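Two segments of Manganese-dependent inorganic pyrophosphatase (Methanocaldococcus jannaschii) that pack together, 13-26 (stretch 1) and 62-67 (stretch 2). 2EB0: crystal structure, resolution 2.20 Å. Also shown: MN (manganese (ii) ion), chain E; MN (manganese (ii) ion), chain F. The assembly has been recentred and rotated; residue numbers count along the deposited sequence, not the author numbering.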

# COMPACT_ATOMS: atom_id res chain seq x y z
N ASP B 13 16.92 -7.63 -8.39
CA ASP B 13 15.56 -7.13 -8.60
C ASP B 13 15.55 -5.62 -8.44
O ASP B 13 15.04 -4.90 -9.29
N SER B 14 16.14 -5.13 -7.35
CA SER B 14 16.22 -3.71 -7.07
C SER B 14 16.91 -2.90 -8.17
O SER B 14 16.49 -1.80 -8.50
N ILE B 15 17.98 -3.46 -8.73
CA ILE B 15 18.75 -2.79 -9.78
C ILE B 15 18.01 -2.80 -11.11
O ILE B 15 17.80 -1.75 -11.70
N ALA B 16 17.62 -3.99 -11.56
CA ALA B 16 16.90 -4.15 -12.82
C ALA B 16 15.58 -3.36 -12.82
O ALA B 16 15.28 -2.64 -13.77
N SER B 17 14.80 -3.49 -11.75
CA SER B 17 13.54 -2.77 -11.67
C SER B 17 13.72 -1.25 -11.70
O SER B 17 12.87 -0.53 -12.21
N ALA B 18 14.82 -0.77 -11.13
CA ALA B 18 15.09 0.67 -11.12
C ALA B 18 15.41 1.14 -12.53
O ALA B 18 14.91 2.17 -12.99
N ILE B 19 16.27 0.39 -13.20
CA ILE B 19 16.70 0.71 -14.56
C ILE B 19 15.53 0.67 -15.55
O ILE B 19 15.29 1.63 -16.28
N VAL B 20 14.81 -0.45 -15.56
CA VAL B 20 13.70 -0.63 -16.48
C VAL B 20 12.55 0.36 -16.24
O VAL B 20 12.04 0.94 -17.19
N LEU B 21 12.18 0.58 -14.99
CA LEU B 21 11.09 1.52 -14.73
C LEU B 21 11.53 2.93 -15.09
O LEU B 21 10.75 3.70 -15.65
N ALA B 22 12.78 3.27 -14.79
CA ALA B 22 13.32 4.58 -15.12
C ALA B 22 13.24 4.79 -16.63
O ALA B 22 12.94 5.88 -17.11
N TYR B 23 13.53 3.72 -17.38
CA TYR B 23 13.48 3.77 -18.84
C TYR B 23 12.06 4.09 -19.30
O TYR B 23 11.86 4.92 -20.18
N PHE B 24 11.07 3.41 -18.71
CA PHE B 24 9.67 3.62 -19.07
C PHE B 24 9.13 4.96 -18.58
O PHE B 24 8.32 5.59 -19.25
N LEU B 25 9.57 5.39 -17.40
CA LEU B 25 9.11 6.65 -16.83
C LEU B 25 9.96 7.83 -17.27
O LEU B 25 9.69 8.96 -16.89
N ASP B 26 10.99 7.55 -18.06
CA ASP B 26 11.89 8.57 -18.57
C ASP B 26 12.57 9.43 -17.51
O ASP B 26 12.67 10.64 -17.66
N ILE B 62 11.25 11.15 -5.70
CA ILE B 62 11.53 9.73 -5.60
C ILE B 62 10.42 8.75 -5.96
O ILE B 62 9.24 8.95 -5.66
N ILE B 63 10.83 7.68 -6.63
CA ILE B 63 9.96 6.58 -7.00
C ILE B 63 10.71 5.36 -6.47
O ILE B 63 11.78 5.00 -6.98
N LEU B 64 10.14 4.74 -5.44
CA LEU B 64 10.76 3.57 -4.83
C LEU B 64 10.29 2.28 -5.48
O LEU B 64 9.12 2.13 -5.79
N VAL B 65 11.23 1.37 -5.70
CA VAL B 65 10.92 0.06 -6.25
C VAL B 65 11.53 -0.99 -5.34
O VAL B 65 12.59 -0.77 -4.75
N ASP B 66 10.83 -2.10 -5.20
CA ASP B 66 11.32 -3.22 -4.43
C ASP B 66 11.46 -3.05 -2.93
O ASP B 66 12.18 -3.81 -2.30
N HIS B 67 10.80 -2.05 -2.37
CA HIS B 67 10.85 -1.86 -0.93
C HIS B 67 9.85 -0.81 -0.46
O HIS B 67 9.48 0.10 -1.21

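The helix of stretch 1 lies across the strand of stretch 2 with its axis 8.8 Å away at closest approach, the two N-to-C directions 137° apart. One end of the contact is polar and metal-bound, where the start of the helical stretch meets the residue just beyond the strand, and the other is purely apolar.

At the polar end, Asp66 is the link. It follows the strand with positive phi (68°), and its CA-to-CB bond points toward the helix; chi1 is t (-153°). Its carboxylate bridges two manganese ions: OD2 of Asp66 lies 2.3 Å from MN of chain E, and OD1 of Asp66 lies 2.1 Å from MN of chain F. Asp13, also t (-169°), places its OD1 2.1 Å from the chain E ion. Asp13 OD1 and Asp66 OD2 come within 3.0 Å of each other, a distance that would be unfavourable for two bare carboxylate oxygens but is natural here because both ligate the same cation. Metal binding by the manganese-dependent enzyme thus ties the helix to the residue that follows the strand.

Ser14 adds the one hydrogen bond across the stretches, from its OG to Asp66 OD1 at 2.9 Å. Its chi1 of -96° lies between wells, yet this angle leaves the hydroxyl within reach of an oxygen already held by manganese. A small hydroxyl residue suits this position, since the CA atoms of Ser14 and Asp66 are just 5.6 Å apart. One turn later, Ser17 in the m rotamer (-68°) turns its OG back to Asp13 OD2 at 3.0 Å, bracing the carboxylate oxygen that does not bind the metal, while its CB rests 4.2 Å from Val65 CB.

Val65 has the largest area covered by the opposing stretch. Its chi1 of -73° spreads the two methyls along the helix: CG2 meets Ala18 CB at 4.2 Å, and CG1 meets Leu21 CD2 at 3.5 Å. The short side chain of Ala18 suits a close approach of the backbones, with Ala18 CA 6.4 Å from Val65 CA. Leu21, with chi1 t and chi2 p, also reaches Ile63, Leu21 CD2 to Ile63 CG2 at 4.1 Å.

Farther along, Ile63 is m, t, a conformation that extends CD1 to within 3.4 Å of Leu25 CD2. Strand alternation points Ile63 and Val65 toward the helix and Leu64 away. Beyond the strand, His67 takes the p rotamer (76°) and folds its ring back, so that ND1 donates to Val65 O at 3.0 Å.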

# COMPACT_ATOMS: atom_id res chain seq x y z
CB ASP B 13 14.57 -7.75 -7.61
CG ASP B 13 13.11 -7.47 -7.98
OD1 ASP B 13 12.24 -7.54 -7.09
OD2 ASP B 13 12.82 -7.20 -9.16
CB SER B 14 16.97 -3.47 -5.75
OG SER B 14 16.08 -3.32 -4.66
CB ILE B 15 20.14 -3.45 -9.94
CG1 ILE B 15 20.95 -3.25 -8.65
CG2 ILE B 15 20.89 -2.88 -11.13
CD1 ILE B 15 21.26 -1.79 -8.33
CB ALA B 16 16.61 -5.63 -13.08
CB SER B 17 12.77 -3.17 -10.41
OG SER B 17 12.34 -4.52 -10.50
CB ALA B 18 16.26 0.98 -10.19
CB ILE B 19 17.83 -0.26 -15.02
CG1 ILE B 19 19.14 0.12 -14.34
CG2 ILE B 19 17.98 -0.23 -16.53
CD1 ILE B 19 20.24 -0.88 -14.55
CB VAL B 20 13.19 -2.09 -16.41
CG1 VAL B 20 12.08 -2.33 -17.43
CG2 VAL B 20 14.37 -3.04 -16.69
CB LEU B 21 10.65 1.45 -13.26
CG LEU B 21 9.38 2.24 -12.91
CD1 LEU B 21 8.25 1.82 -13.84
CD2 LEU B 21 8.99 1.98 -11.45
CB ALA B 22 14.75 4.70 -14.66
CB TYR B 23 13.92 2.42 -19.41
CG TYR B 23 13.52 2.17 -20.85
CD1 TYR B 23 14.23 2.74 -21.90
CD2 TYR B 23 12.44 1.35 -21.15
CE1 TYR B 23 13.88 2.49 -23.24
CE2 TYR B 23 12.07 1.10 -22.48
CZ TYR B 23 12.79 1.67 -23.51
OH TYR B 23 12.42 1.42 -24.82
CB PHE B 24 8.80 2.50 -18.49
CG PHE B 24 8.91 1.19 -19.23
CD1 PHE B 24 9.28 0.04 -18.56
CD2 PHE B 24 8.62 1.12 -20.58
CE1 PHE B 24 9.36 -1.17 -19.23
CE2 PHE B 24 8.70 -0.09 -21.26
CZ PHE B 24 9.07 -1.23 -20.58
CB LEU B 25 9.10 6.55 -15.30
CG LEU B 25 7.86 5.95 -14.63
CD1 LEU B 25 7.30 4.80 -15.43
CD2 LEU B 25 8.24 5.50 -13.24
CB ASP B 26 11.17 9.48 -19.58
CG ASP B 26 11.08 8.86 -20.96
OD1 ASP B 26 12.14 8.55 -21.54
OD2 ASP B 26 9.95 8.69 -21.47
CB ILE B 62 12.00 9.39 -4.18
CG1 ILE B 62 13.21 10.26 -3.81
CG2 ILE B 62 12.32 7.92 -4.07
CD1 ILE B 62 14.47 9.95 -4.61
CB ILE B 63 9.79 6.45 -8.52
CG1 ILE B 63 8.88 7.56 -9.04
CG2 ILE B 63 9.20 5.09 -8.84
CD1 ILE B 63 8.64 7.51 -10.53
CB LEU B 64 10.44 3.53 -3.34
CG LEU B 64 10.84 4.76 -2.53
CD1 LEU B 64 10.37 4.59 -1.09
CD2 LEU B 64 12.36 4.94 -2.59
CB VAL B 65 11.51 -0.18 -7.67
CG1 VAL B 65 10.74 0.63 -8.70
CG2 VAL B 65 13.00 0.18 -7.69
CB ASP B 66 12.68 -3.64 -4.99
CG ASP B 66 12.96 -5.10 -4.75
OD1 ASP B 66 14.15 -5.46 -4.71
OD2 ASP B 66 11.99 -5.87 -4.63
CB HIS B 67 12.28 -1.52 -0.46
CG HIS B 67 12.72 -0.12 -0.74
ND1 HIS B 67 12.95 0.35 -2.01
CD2 HIS B 67 13.01 0.91 0.10
CE1 HIS B 67 13.37 1.60 -1.95
NE2 HIS B 67 13.42 1.96 -0.68
MN MN E . 12.50 -8.08 -5.03
MN MN F . 15.10 -6.78 -3.29